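Local atomic coordinates of M157 (Murid herpesvirus 1, PDB entry 2NYK), a protein that serves as a viral MHC class I-like ligand for Ly49 receptors of mouse natural killer cells. Residues M14-F19 against R163-V168; T22-V27 against C98-C103; V34-I39 against V47-V52; L106-I111 against N156-K161. The protein carries 1 engineered substitution. All coordinates share one frame; numbering follows the deposited sequence.

Contact 1 (M14-F19 against R163-V168); sequences MDDFQF and RWRSTV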
loop_
_atom_site.group_PDB
_atom_site.type_symbol
_atom_site.label_atom_id
_atom_site.label_comp_id
_atom_site.label_asym_id
_atom_site.label_seq_id
_atom_site.Cartn_x
_atom_site.Cartn_y
_atom_site.Cartn_z
ATOM N N MET A 14 4.091 22.251 12.525
ATOM C CA MET A 14 3.628 21.555 13.702
ATOM C C MET A 14 2.847 20.306 13.350
ATOM O O MET A 14 2.992 19.294 14.020
ATOM C CB MET A 14 2.771 22.473 14.559
ATOM C CG MET A 14 3.571 23.583 15.197
ATOM S SD MET A 14 2.653 24.202 16.587
ATOM C CE MET A 14 3.991 25.079 17.472
ATOM N N ASP A 15 2.003 20.399 12.327
ATOM C CA ASP A 15 1.233 19.251 11.844
ATOM C C ASP A 15 2.106 18.173 11.193
ATOM O O ASP A 15 1.825 16.977 11.320
ATOM C CB ASP A 15 0.133 19.706 10.880
ATOM C CG ASP A 15 -0.927 20.563 11.558
ATOM O OD1 ASP A 15 -1.135 20.422 12.787
ATOM O OD2 ASP A 15 -1.549 21.388 10.857
ATOM N N ASP A 16 3.175 18.592 10.519
ATOM C CA ASP A 16 4.118 17.632 9.925
ATOM C C ASP A 16 4.760 16.821 11.036
ATOM O O ASP A 16 4.905 15.603 10.938
ATOM C CB ASP A 16 5.197 18.352 9.108
ATOM C CG ASP A 16 4.681 18.881 7.783
ATOM O OD1 ASP A 16 3.510 18.621 7.423
ATOM O OD2 ASP A 16 5.462 19.567 7.094
ATOM N N PHE A 17 5.115 17.510 12.119
ATOM C CA PHE A 17 5.737 16.837 13.245
ATOM C C PHE A 17 4.754 15.885 13.913
ATOM O O PHE A 17 5.089 14.730 14.173
ATOM C CB PHE A 17 6.290 17.844 14.260
ATOM C CG PHE A 17 6.973 17.199 15.430
ATOM C CD1 PHE A 17 8.309 16.832 15.350
ATOM C CD2 PHE A 17 6.266 16.901 16.592
ATOM C CE1 PHE A 17 8.938 16.234 16.421
ATOM C CE2 PHE A 17 6.894 16.294 17.676
ATOM C CZ PHE A 17 8.224 15.958 17.587
ATOM N N GLN A 18 3.547 16.364 14.191
ATOM C CA GLN A 18 2.622 15.605 15.032
ATOM C C GLN A 18 2.012 14.360 14.368
ATOM O O GLN A 18 1.715 13.381 15.053
ATOM C CB GLN A 18 1.510 16.498 15.577
ATOM C CG GLN A 18 0.894 15.956 16.874
ATOM C CD GLN A 18 1.925 15.797 18.011
ATOM O OE1 GLN A 18 2.830 16.624 18.184
ATOM N NE2 GLN A 18 1.787 14.717 18.775
ATOM N N PHE A 19 1.837 14.405 13.055
ATOM C CA PHE A 19 1.195 13.318 12.325
ATOM C C PHE A 19 2.090 12.083 12.151
ATOM O O PHE A 19 3.139 12.151 11.507
ATOM C CB PHE A 19 0.687 13.814 10.970
ATOM C CG PHE A 19 -0.106 12.791 10.221
ATOM C CD1 PHE A 19 -1.316 12.323 10.728
ATOM C CD2 PHE A 19 0.369 12.281 9.020
ATOM C CE1 PHE A 19 -2.056 11.354 10.037
ATOM C CE2 PHE A 19 -0.353 11.330 8.326
ATOM C CZ PHE A 19 -1.563 10.866 8.825
ATOM N N ARG A 163 5.960 16.337 2.524
ATOM C CA ARG A 163 5.497 15.921 1.193
ATOM C C ARG A 163 4.285 14.989 1.223
ATOM O O ARG A 163 3.401 15.089 0.356
ATOM C CB ARG A 163 6.636 15.232 0.433
ATOM C CG ARG A 163 7.623 16.168 -0.155
ATOM C CD ARG A 163 8.959 15.473 -0.533
ATOM N NE ARG A 163 8.799 14.391 -1.501
ATOM C CZ ARG A 163 8.203 14.520 -2.682
ATOM N NH1 ARG A 163 7.690 15.689 -3.057
ATOM N NH2 ARG A 163 8.112 13.476 -3.497
ATOM N N TRP A 164 4.232 14.100 2.217
ATOM C CA TRP A 164 3.228 13.023 2.242
ATOM C C TRP A 164 2.076 13.150 3.224
ATOM O O TRP A 164 1.058 12.480 3.055
ATOM C CB TRP A 164 3.919 11.670 2.462
ATOM C CG TRP A 164 4.691 11.265 1.224
ATOM C CD1 TRP A 164 5.981 11.604 0.895
ATOM C CD2 TRP A 164 4.203 10.448 0.167
ATOM N NE1 TRP A 164 6.318 11.044 -0.315
ATOM C CE2 TRP A 164 5.232 10.336 -0.783
ATOM C CE3 TRP A 164 2.984 9.794 -0.066
ATOM C CZ2 TRP A 164 5.083 9.581 -1.957
ATOM C CZ3 TRP A 164 2.831 9.075 -1.233
ATOM C CH2 TRP A 164 3.871 8.973 -2.161
ATOM N N ARG A 165 2.225 13.975 4.256
ATOM C CA ARG A 165 1.205 14.060 5.291
ATOM C C ARG A 165 -0.223 14.195 4.745
ATOM O O ARG A 165 -1.083 13.420 5.097
ATOM C CB ARG A 165 1.487 15.203 6.268
ATOM C CG ARG A 165 0.333 15.424 7.206
ATOM C CD ARG A 165 0.704 16.316 8.382
ATOM N NE ARG A 165 1.042 17.683 7.993
ATOM C CZ ARG A 165 0.157 18.632 7.675
ATOM N NH1 ARG A 165 -1.141 18.369 7.673
ATOM N NH2 ARG A 165 0.579 19.861 7.378
ATOM N N SER A 166 -0.461 15.199 3.909
ATOM C CA SER A 166 -1.788 15.438 3.354
ATOM C C SER A 166 -2.316 14.207 2.595
ATOM O O SER A 166 -3.469 13.846 2.734
ATOM C CB SER A 166 -1.744 16.658 2.430
ATOM O OG SER A 166 -2.984 16.825 1.763
ATOM N N THR A 167 -1.459 13.577 1.799
ATOM C CA THR A 167 -1.823 12.361 1.054
ATOM C C THR A 167 -2.263 11.255 2.000
ATOM O O THR A 167 -3.296 10.647 1.802
ATOM C CB THR A 167 -0.643 11.880 0.173
ATOM O OG1 THR A 167 -0.344 12.906 -0.772
ATOM C CG2 THR A 167 -1.003 10.577 -0.578
ATOM N N VAL A 168 -1.507 11.040 3.069
ATOM C CA VAL A 168 -1.795 9.956 3.995
ATOM C C VAL A 168 -3.079 10.187 4.806
ATOM O O VAL A 168 -3.815 9.254 5.084
ATOM C CB VAL A 168 -0.611 9.736 4.953
ATOM C CG1 VAL A 168 -0.968 8.682 5.992
ATOM C CG2 VAL A 168 0.626 9.313 4.170
HETATM O O HOH W 1 -1.576 21.561 8.259
#
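Arg165 swings its CG anti to the backbone N (chi1 171°) and bends at chi3 (65°), a turn that sets NE beside the carboxylate of Asp16. Asp16, its CG beside its own backbone N, offers OD1 through the lone pair directed away from OD2. Arg165 NE donates to that oxygen at 2.7 Å, nearly in the guanidinium plane, and a weak second bond from NH2 to OD1 completes the salt bridge. One face of the guanidinium is taken by Asp15, whose CB sits over its centre, 3.4 Å from Arg165 CZ. The carboxylate of Asp15 is joined indirectly: a water donates to Asp15 OD2 at 2.6 Å and accepts from Arg165 NH2 at 2.9 Å. In this MHC class I-like fold the pairing ties the N-terminal helix 9-18 to helix 157-173, one of the helices lying over the seven-stranded sheet. Just past the end of the first helix, Phe19 packs against the aliphatic part of Arg165; its CB touches Arg165 CD at 3.6 Å, while the ring edge, at CE2 and CZ, meets CG1 of Val168. Asp16 OD2 is held separately by Asn162 ND2, and Arg165 NH1 by Gln169 OE1, which helps fix the rotation of both charged groups.

Contact 2 (T22-V27 against C98-C103); sequences TMEFEV and CVRYAC
Arg100 and Glu26 face each other as a non-hydrogen-bonded pair between antiparallel strands 22-27 and 98-103, and the arginine reaches along the sheet surface to Glu24 as well. Its CB and CG pass beside the carbonyl oxygen of Phe25, and CD runs 3.9 Å from Glu26 OE2. An extended chain from CG to NE then delivers the guanidinium between the two glutamates. CZ lies 3.7 Å from Glu24 CB, which rests over one guanidinium face toward its rim. NH1 gives Glu26 OE2 a weak, bent hydrogen bond of 2.8 Å within a salt bridge, the carboxylate standing almost perpendicular to the guanidinium (86°). At the tip, NH2 is 3.2 Å from Glu24 CG and donates to a water at 2.7 Å in the guanidinium plane; that water returns a weak bond to Glu24 OE1. Thr22 OG1 donates to Glu24 OE2, in a bond modelled as very short.

These strands occupy the middle of the antiparallel sheet of the MHC class I-like platform, and paired backbone bonds at Met23–Cys103, Phe25–Tyr101 and Val27–Val99 hold them together. The other face is apolar and lies under the helices: Phe25 CD2 approaches Tyr101 CB at 4.2 Å, and both rings meet Phe75 of helix 71-90. Cys103 is disulfide-bonded to Cys112 on the next strand. With a weak direct bond to Glu26 and a water-mediated link to Glu24, the arginine's attraction to both is probably largely electrostatic.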
loop_
_atom_site.group_PDB
_atom_site.type_symbol
_atom_site.label_atom_id
_atom_site.label_comp_id
_atom_site.label_asym_id
_atom_site.label_seq_id
_atom_site.Cartn_x
_atom_site.Cartn_y
_atom_site.Cartn_z
ATOM N N THR A 22 3.475 5.415 8.527
ATOM C CA THR A 22 4.549 4.546 8.063
ATOM C C THR A 22 4.619 4.631 6.542
ATOM O O THR A 22 3.624 4.959 5.868
ATOM C CB THR A 22 4.332 3.052 8.494
ATOM O OG1 THR A 22 3.289 2.465 7.701
ATOM C CG2 THR A 22 3.942 2.953 9.979
ATOM N N MET A 23 5.816 4.382 6.018
ATOM C CA MET A 23 6.061 4.309 4.601
ATOM C C MET A 23 6.901 3.067 4.362
ATOM O O MET A 23 7.825 2.757 5.154
ATOM C CB MET A 23 6.775 5.565 4.100
ATOM C CG MET A 23 6.884 5.660 2.569
ATOM S SD MET A 23 7.209 7.373 1.950
ATOM C CE MET A 23 6.465 8.343 3.249
ATOM N N GLU A 24 6.562 2.336 3.298
ATOM C CA GLU A 24 7.256 1.094 2.982
ATOM C C GLU A 24 7.835 1.261 1.612
ATOM O O GLU A 24 7.103 1.515 0.649
ATOM C CB GLU A 24 6.290 -0.090 3.038
ATOM C CG GLU A 24 5.584 -0.323 4.438
ATOM C CD GLU A 24 4.467 0.678 4.770
ATOM O OE1 GLU A 24 3.663 1.038 3.891
ATOM O OE2 GLU A 24 4.388 1.123 5.931
ATOM N N PHE A 25 9.153 1.141 1.520
ATOM C CA PHE A 25 9.868 1.262 0.258
ATOM C C PHE A 25 10.307 -0.129 -0.118
ATOM O O PHE A 25 10.939 -0.824 0.702
ATOM C CB PHE A 25 11.121 2.132 0.439
ATOM C CG PHE A 25 10.855 3.500 0.968
ATOM C CD1 PHE A 25 10.574 4.553 0.095
ATOM C CD2 PHE A 25 10.900 3.747 2.347
ATOM C CE1 PHE A 25 10.335 5.831 0.580
ATOM C CE2 PHE A 25 10.669 4.997 2.850
ATOM C CZ PHE A 25 10.407 6.063 1.969
ATOM N N GLU A 26 9.978 -0.573 -1.332
ATOM C CA GLU A 26 10.344 -1.923 -1.715
ATOM C C GLU A 26 10.947 -1.971 -3.116
ATOM O O GLU A 26 10.457 -1.314 -4.034
ATOM C CB GLU A 26 9.115 -2.832 -1.633
ATOM C CG GLU A 26 9.368 -4.273 -2.069
ATOM C CD GLU A 26 8.225 -5.190 -1.650
ATOM O OE1 GLU A 26 8.146 -6.319 -2.153
ATOM O OE2 GLU A 26 7.403 -4.786 -0.818
ATOM N N VAL A 27 12.000 -2.763 -3.290
ATOM C CA VAL A 27 12.599 -2.929 -4.601
ATOM C C VAL A 27 12.875 -4.402 -4.832
ATOM O O VAL A 27 13.407 -5.086 -3.956
ATOM C CB VAL A 27 13.933 -2.136 -4.766
ATOM C CG1 VAL A 27 14.532 -2.377 -6.149
ATOM C CG2 VAL A 27 13.700 -0.645 -4.557
ATOM N N CYS A 98 14.909 -9.120 -3.225
ATOM C CA CYS A 98 14.022 -8.044 -2.857
ATOM C C CYS A 98 14.483 -7.416 -1.546
ATOM O O CYS A 98 14.967 -8.113 -0.647
ATOM C CB CYS A 98 12.594 -8.574 -2.758
ATOM S SG CYS A 98 11.386 -7.319 -2.336
ATOM N N VAL A 99 14.345 -6.092 -1.457
ATOM C CA VAL A 99 14.601 -5.372 -0.212
ATOM C C VAL A 99 13.368 -4.543 0.136
ATOM O O VAL A 99 12.746 -3.965 -0.753
ATOM C CB VAL A 99 15.887 -4.504 -0.275
ATOM C CG1 VAL A 99 15.796 -3.411 -1.392
ATOM C CG2 VAL A 99 16.192 -3.864 1.074
ATOM N N ARG A 100 13.021 -4.499 1.423
ATOM C CA ARG A 100 11.885 -3.712 1.895
ATOM C C ARG A 100 12.219 -2.925 3.161
ATOM O O ARG A 100 12.619 -3.513 4.158
ATOM C CB ARG A 100 10.694 -4.638 2.182
ATOM C CG ARG A 100 9.404 -3.918 2.623
ATOM C CD ARG A 100 8.331 -4.984 3.000
ATOM N NE ARG A 100 7.087 -4.390 3.513
ATOM C CZ ARG A 100 6.179 -3.750 2.764
ATOM N NH1 ARG A 100 6.358 -3.596 1.456
ATOM N NH2 ARG A 100 5.085 -3.244 3.320
ATOM N N TYR A 101 12.046 -1.605 3.114
ATOM C CA TYR A 101 12.238 -0.764 4.293
ATOM C C TYR A 101 10.855 -0.388 4.768
ATOM O O TYR A 101 10.109 0.292 4.048
ATOM C CB TYR A 101 13.020 0.500 3.959
ATOM C CG TYR A 101 14.518 0.292 3.779
ATOM C CD1 TYR A 101 15.022 -0.402 2.680
ATOM C CD2 TYR A 101 15.420 0.769 4.733
ATOM C CE1 TYR A 101 16.397 -0.618 2.525
ATOM C CE2 TYR A 101 16.807 0.565 4.584
ATOM C CZ TYR A 101 17.269 -0.122 3.482
ATOM O OH TYR A 101 18.624 -0.327 3.328
ATOM N N ALA A 102 10.500 -0.855 5.952
ATOM C CA ALA A 102 9.206 -0.545 6.534
ATOM C C ALA A 102 9.492 0.436 7.666
ATOM O O ALA A 102 10.031 0.055 8.735
ATOM C CB ALA A 102 8.552 -1.825 7.040
ATOM N N CYS A 103 9.158 1.700 7.417
ATOM C CA CYS A 103 9.573 2.799 8.297
ATOM C C CYS A 103 8.404 3.498 8.996
ATOM O O CYS A 103 7.392 3.815 8.362
ATOM C CB CYS A 103 10.368 3.835 7.495
ATOM S SG CYS A 103 11.829 3.169 6.693
HETATM O O HOH W 2 2.866 -1.864 2.504
#

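Contact 3 (V34-I39 against V47-V52); sequences VHKRTI and VVVWDV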
loop_
_atom_site.group_PDB
_atom_site.type_symbol
_atom_site.label_atom_id
_atom_site.label_comp_id
_atom_site.label_asym_id
_atom_site.label_seq_id
_atom_site.Cartn_x
_atom_site.Cartn_y
_atom_site.Cartn_z
ATOM N N VAL A 34 13.855 -8.045 -15.056
ATOM C CA VAL A 34 12.576 -7.628 -14.478
ATOM C C VAL A 34 12.790 -7.037 -13.080
ATOM O O VAL A 34 13.169 -7.748 -12.146
ATOM C CB VAL A 34 11.538 -8.782 -14.440
ATOM C CG1 VAL A 34 10.254 -8.339 -13.756
ATOM C CG2 VAL A 34 11.232 -9.267 -15.847
ATOM N N HIS A 35 12.567 -5.728 -12.959
ATOM C CA HIS A 35 12.639 -5.031 -11.672
ATOM C C HIS A 35 11.344 -4.277 -11.363
ATOM O O HIS A 35 10.494 -4.067 -12.242
ATOM C CB HIS A 35 13.836 -4.074 -11.614
ATOM C CG HIS A 35 13.819 -3.027 -12.684
ATOM N ND1 HIS A 35 12.882 -2.014 -12.718
ATOM C CD2 HIS A 35 14.617 -2.846 -13.770
ATOM C CE1 HIS A 35 13.104 -1.249 -13.776
ATOM N NE2 HIS A 35 14.152 -1.732 -14.430
ATOM N N LYS A 36 11.197 -3.885 -10.097
ATOM C CA LYS A 36 10.046 -3.135 -9.653
ATOM C C LYS A 36 10.392 -2.374 -8.381
ATOM O O LYS A 36 11.007 -2.919 -7.475
ATOM C CB LYS A 36 8.845 -4.071 -9.418
ATOM C CG LYS A 36 7.549 -3.342 -9.065
ATOM C CD LYS A 36 6.408 -4.322 -8.747
ATOM C CE LYS A 36 5.684 -4.770 -10.029
ATOM N NZ LYS A 36 4.567 -5.757 -9.793
ATOM N N ARG A 37 9.985 -1.113 -8.344
ATOM C CA ARG A 37 10.152 -0.239 -7.181
ATOM C C ARG A 37 8.778 0.266 -6.796
ATOM O O ARG A 37 8.004 0.677 -7.667
ATOM C CB ARG A 37 11.035 0.967 -7.537
ATOM C CG ARG A 37 12.498 0.637 -7.766
ATOM C CD ARG A 37 13.144 1.737 -8.587
ATOM N NE ARG A 37 12.799 1.637 -10.003
ATOM C CZ ARG A 37 12.936 2.616 -10.898
ATOM N NH1 ARG A 37 13.386 3.824 -10.539
ATOM N NH2 ARG A 37 12.619 2.382 -12.162
ATOM N N THR A 38 8.481 0.274 -5.501
ATOM C CA THR A 38 7.167 0.710 -5.032
ATOM C C THR A 38 7.233 1.480 -3.722
ATOM O O THR A 38 8.174 1.334 -2.933
ATOM C CB THR A 38 6.171 -0.468 -4.814
ATOM O OG1 THR A 38 6.631 -1.291 -3.740
ATOM C CG2 THR A 38 6.008 -1.309 -6.060
ATOM N N ILE A 39 6.224 2.308 -3.506
ATOM C CA ILE A 39 6.083 3.024 -2.250
ATOM C C ILE A 39 4.660 2.780 -1.801
ATOM O O ILE A 39 3.729 2.929 -2.600
ATOM C CB ILE A 39 6.311 4.538 -2.399
ATOM C CG1 ILE A 39 7.730 4.857 -2.885
ATOM C CG2 ILE A 39 6.056 5.266 -1.034
ATOM C CD1 ILE A 39 7.878 6.305 -3.211
ATOM N N VAL A 47 1.138 2.989 -3.530
ATOM C CA VAL A 47 0.540 4.205 -4.116
ATOM C C VAL A 47 1.449 4.817 -5.204
ATOM O O VAL A 47 1.061 5.766 -5.910
ATOM C CB VAL A 47 0.192 5.236 -3.022
ATOM C CG1 VAL A 47 -0.970 4.705 -2.154
ATOM C CG2 VAL A 47 1.399 5.569 -2.186
ATOM N N VAL A 48 2.651 4.254 -5.331
ATOM C CA VAL A 48 3.615 4.638 -6.383
ATOM C C VAL A 48 4.325 3.380 -6.852
ATOM O O VAL A 48 4.883 2.630 -6.027
ATOM C CB VAL A 48 4.701 5.648 -5.863
ATOM C CG1 VAL A 48 5.652 6.054 -7.038
ATOM C CG2 VAL A 48 4.065 6.891 -5.272
ATOM N N VAL A 49 4.297 3.128 -8.167
ATOM C CA VAL A 49 4.871 1.909 -8.747
ATOM C C VAL A 49 5.758 2.240 -9.963
ATOM O O VAL A 49 5.294 2.903 -10.890
ATOM C CB VAL A 49 3.771 0.906 -9.208
ATOM C CG1 VAL A 49 4.399 -0.320 -9.882
ATOM C CG2 VAL A 49 2.891 0.457 -8.014
ATOM N N TRP A 50 7.016 1.783 -9.933
ATOM C CA TRP A 50 7.921 1.861 -11.092
ATOM C C TRP A 50 8.120 0.460 -11.626
ATOM O O TRP A 50 8.799 -0.352 -10.994
ATOM C CB TRP A 50 9.298 2.387 -10.695
ATOM C CG TRP A 50 9.435 3.842 -10.547
ATOM C CD1 TRP A 50 9.773 4.727 -11.524
ATOM C CD2 TRP A 50 9.319 4.604 -9.331
ATOM N NE1 TRP A 50 9.843 5.990 -11.008
ATOM C CE2 TRP A 50 9.571 5.948 -9.663
ATOM C CE3 TRP A 50 9.000 4.282 -7.999
ATOM C CZ2 TRP A 50 9.511 6.984 -8.711
ATOM C CZ3 TRP A 50 8.964 5.304 -7.053
ATOM C CH2 TRP A 50 9.208 6.641 -7.415
ATOM N N ASP A 51 7.526 0.185 -12.784
ATOM C CA ASP A 51 7.691 -1.084 -13.496
ATOM C C ASP A 51 8.797 -1.051 -14.547
ATOM O O ASP A 51 9.112 0.002 -15.105
ATOM C CB ASP A 51 6.368 -1.500 -14.154
ATOM C CG ASP A 51 5.440 -2.203 -13.186
ATOM O OD1 ASP A 51 5.900 -3.170 -12.536
ATOM O OD2 ASP A 51 4.259 -1.802 -13.068
ATOM N N VAL A 52 9.366 -2.222 -14.824
ATOM C CA VAL A 52 10.407 -2.378 -15.841
ATOM C C VAL A 52 9.987 -1.850 -17.222
ATOM O O VAL A 52 8.799 -1.856 -17.572
ATOM C CB VAL A 52 10.862 -3.856 -15.950
ATOM C CG1 VAL A 52 9.710 -4.763 -16.440
ATOM C CG2 VAL A 52 12.080 -3.972 -16.871
HETATM O O HOH W 3 11.504 -0.433 -11.263
HETATM O O HOH W 4 7.985 -4.705 -13.164
#
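Arg37 lays its guanidinium on the indole of Trp50, and this stack forms the tightly packed side of the hairpin made by strands 35-41 and 46-51. The two planes are inclined by 23°. Arg37 CZ lies 4.2 Å from the centroid of the five-membered ring but 33° off its normal, so the cation-pi contact is off-centre, nearest CG and CB. Trp50 CB supports the guanidinium face, 3.6 Å from both NE and NH2 of Arg37. Farther along the same face, Ile39 CD1 comes to the indole edge at CZ3, and the CB atoms of Ile39 and Val48 lie 4.0 Å apart. Helix 71-90 closes over this layer, bringing Tyr73 and Leu76 against Trp50.

The hairpin belongs to the seven-stranded sheet of the MHC class I-like platform. At the Ile39 end the pairing finishes in a classic beta bulge: Val47 N (2.8 Å) and Val48 N (3.2 Å) both donate to Ile39 O.

Packing is looser on the opposite face and toward the open end. Lys36 and Asp51 lie side by side; Lys36 CE is 3.0 Å from Asp51 OD1, but the NZ–OD1 salt bridge is long, 4.0 Å, and Asp51 OD2 is paired with Lys58. At the exposed end Val52 CB sits over the His35 ring, and the bond from Val52 N to His35 O is weak. Waters bridge this end: one lies 2.6 Å from His35 ND1, accepts from Arg37 NE and donates to Trp50 O; another donates to His35 O and Asp51 OD1.

Contact 4 (L106-I111 against N156-K161); sequences LGFDVI and NVREIK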
loop_
_atom_site.group_PDB
_atom_site.type_symbol
_atom_site.label_atom_id
_atom_site.label_comp_id
_atom_site.label_asym_id
_atom_site.label_seq_id
_atom_site.Cartn_x
_atom_site.Cartn_y
_atom_site.Cartn_z
ATOM N N LEU A 106 7.812 8.892 13.416
ATOM C CA LEU A 106 7.307 9.341 14.704
ATOM C C LEU A 106 7.986 10.670 15.088
ATOM O O LEU A 106 9.198 10.706 15.320
ATOM C CB LEU A 106 7.571 8.269 15.770
ATOM C CG LEU A 106 6.951 8.473 17.159
ATOM C CD1 LEU A 106 5.437 8.664 17.075
ATOM C CD2 LEU A 106 7.295 7.305 18.089
ATOM N N GLY A 107 7.208 11.754 15.134
ATOM C CA GLY A 107 7.798 13.087 15.256
ATOM C C GLY A 107 8.698 13.265 14.060
ATOM O O GLY A 107 8.267 13.085 12.911
ATOM N N PHE A 108 9.959 13.588 14.315
ATOM C CA PHE A 108 10.945 13.614 13.234
ATOM C C PHE A 108 11.966 12.487 13.364
ATOM O O PHE A 108 13.075 12.580 12.842
ATOM C CB PHE A 108 11.630 14.987 13.136
ATOM C CG PHE A 108 10.726 16.096 12.608
ATOM C CD1 PHE A 108 9.657 15.815 11.755
ATOM C CD2 PHE A 108 10.987 17.424 12.934
ATOM C CE1 PHE A 108 8.853 16.848 11.248
ATOM C CE2 PHE A 108 10.193 18.450 12.446
ATOM C CZ PHE A 108 9.121 18.159 11.607
ATOM N N ASP A 109 11.579 11.440 14.084
ATOM C CA ASP A 109 12.372 10.229 14.233
ATOM C C ASP A 109 11.815 9.174 13.302
ATOM O O ASP A 109 10.685 9.294 12.817
ATOM C CB ASP A 109 12.309 9.693 15.655
ATOM C CG ASP A 109 13.168 10.493 16.615
ATOM O OD1 ASP A 109 14.358 10.725 16.298
ATOM O OD2 ASP A 109 12.647 10.893 17.682
ATOM N N VAL A 110 12.628 8.155 13.051
ATOM C CA VAL A 110 12.252 7.066 12.180
ATOM C C VAL A 110 12.798 5.781 12.745
ATOM O O VAL A 110 13.937 5.737 13.209
ATOM C CB VAL A 110 12.791 7.257 10.747
ATOM C CG1 VAL A 110 12.334 6.130 9.852
ATOM C CG2 VAL A 110 12.280 8.555 10.181
ATOM N N ILE A 111 11.958 4.754 12.700
ATOM C CA ILE A 111 12.337 3.389 13.025
ATOM C C ILE A 111 11.974 2.531 11.816
ATOM O O ILE A 111 10.814 2.486 11.420
ATOM C CB ILE A 111 11.575 2.905 14.284
ATOM C CG1 ILE A 111 11.788 3.909 15.430
ATOM C CG2 ILE A 111 12.058 1.526 14.696
ATOM C CD1 ILE A 111 10.961 3.660 16.678
ATOM N N ASN A 156 16.124 12.766 6.182
ATOM C CA ASN A 156 15.193 13.491 5.330
ATOM C C ASN A 156 13.756 13.390 5.822
ATOM O O ASN A 156 12.824 13.623 5.069
ATOM C CB ASN A 156 15.319 12.987 3.886
ATOM C CG ASN A 156 16.695 13.258 3.304
ATOM O OD1 ASN A 156 17.017 14.397 2.981
ATOM N ND2 ASN A 156 17.530 12.220 3.218
ATOM N N VAL A 157 13.586 13.037 7.090
ATOM C CA VAL A 157 12.254 12.818 7.663
ATOM C C VAL A 157 11.334 14.031 7.455
ATOM O O VAL A 157 10.211 13.885 6.945
ATOM C CB VAL A 157 12.343 12.457 9.170
ATOM C CG1 VAL A 157 10.946 12.286 9.788
ATOM C CG2 VAL A 157 13.109 11.179 9.324
ATOM N N ARG A 158 11.805 15.218 7.840
ATOM C CA ARG A 158 10.983 16.440 7.705
ATOM C C ARG A 158 10.428 16.639 6.294
ATOM O O ARG A 158 9.250 16.938 6.125
ATOM C CB ARG A 158 11.769 17.699 8.088
ATOM C CG ARG A 158 12.105 17.831 9.565
ATOM C CD ARG A 158 13.015 19.071 9.785
ATOM N NE ARG A 158 13.288 19.353 11.199
ATOM C CZ ARG A 158 14.161 18.679 11.952
ATOM N NH1 ARG A 158 14.842 17.659 11.428
ATOM N NH2 ARG A 158 14.353 19.027 13.232
ATOM N N GLU A 159 11.293 16.484 5.283
ATOM C CA GLU A 159 10.876 16.658 3.906
ATOM C C GLU A 159 9.819 15.612 3.508
ATOM O O GLU A 159 8.816 15.954 2.884
ATOM C CB GLU A 159 12.082 16.597 2.952
ATOM C CG GLU A 159 11.756 17.121 1.580
ATOM C CD GLU A 159 12.880 16.941 0.577
ATOM O OE1 GLU A 159 14.075 16.849 0.980
ATOM O OE2 GLU A 159 12.555 16.913 -0.632
ATOM N N ILE A 160 10.069 14.345 3.850
ATOM C CA ILE A 160 9.138 13.247 3.515
ATOM C C ILE A 160 7.761 13.452 4.140
ATOM O O ILE A 160 6.743 13.384 3.451
ATOM C CB ILE A 160 9.726 11.864 3.893
ATOM C CG1 ILE A 160 11.054 11.608 3.126
ATOM C CG2 ILE A 160 8.742 10.765 3.545
ATOM C CD1 ILE A 160 11.908 10.426 3.696
ATOM N N LYS A 161 7.730 13.708 5.445
ATOM C CA LYS A 161 6.482 13.983 6.161
ATOM C C LYS A 161 5.753 15.183 5.578
ATOM O O LYS A 161 4.549 15.127 5.344
ATOM C CB LYS A 161 6.759 14.191 7.655
ATOM C CG LYS A 161 7.298 12.944 8.374
ATOM C CD LYS A 161 7.204 13.069 9.901
ATOM C CE LYS A 161 5.814 12.668 10.423
ATOM N NZ LYS A 161 5.714 12.987 11.886
HETATM O O HOH W 5 4.528 11.807 14.305
#
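Phe108 and Arg158 cross at about a right angle where a type II' beta turn, Leu106 to Asp109, meets the first turn of helix 157-173. The turn connects strands 96-106 and 109-118 of the MHC class I-like platform, so the contact joins a hairpin tip of the sheet to a helix above it. Arg158 approaches through its aliphatic part: CG, anti to the carbonyl carbon, stands almost exactly over the Phe108 ring, 3.4 Å from its centroid and 8° off the normal, a close CH-pi contact. The extended chain then carries NE past the rim, 3.5 Å from Phe108 CE2. There the guanidinium is tilted by 44° to the ring, with Phe108 CD2 over one of its faces. Lys161 comes from another direction, its CD meeting the ring edge near CD1, while Val157 CG1 packs against Phe108 CA at 3.7 Å. Outside the two segments, Phe17 of helix 9-18 meets the Phe108 ring edge-to-face.

In Lys161, chi3 (84°) turns CE out of the line of the chain, and the extended last bond places NZ at the turn. Gly107, whose positive phi favours glycine, presents its carbonyl there. The oxygens of Gly107, Asp16, Phe19 and a water that also accepts from Gly107 N crowd round NZ and must share its three N-H groups. Lys161 NZ meets Gly107 O in the carbonyl plane, on a lone pair, at 2.8 Å.

How the contacts relate
Contacts 1 and 4 share helix 157-173, their centres about 10 Å apart, and Phe17 CE1 of the first comes within 3.5 Å of Phe108 N of the second. Contacts 2 and 3 are adjoining parts of one sheet, centres about 12 Å apart, with Glu26 O and Thr38 N 2.9 Å apart in a probable hydrogen bond. Helix and sheet meet through Trp164, whose CG is 4.0 Å from Met23 CE and whose CH2 is 3.7 Å from Val48 CG2. Met23 CE also links contact 2 to contact 4, 3.3 Å from Ile160 CG2. Contacts 3 and 4 do not touch, their nearest atoms being about 8 Å apart. An N-acetylglucosamine about 11 Å from the Phe19 side chain belongs to a glycan attached to the protein and marks no pocket.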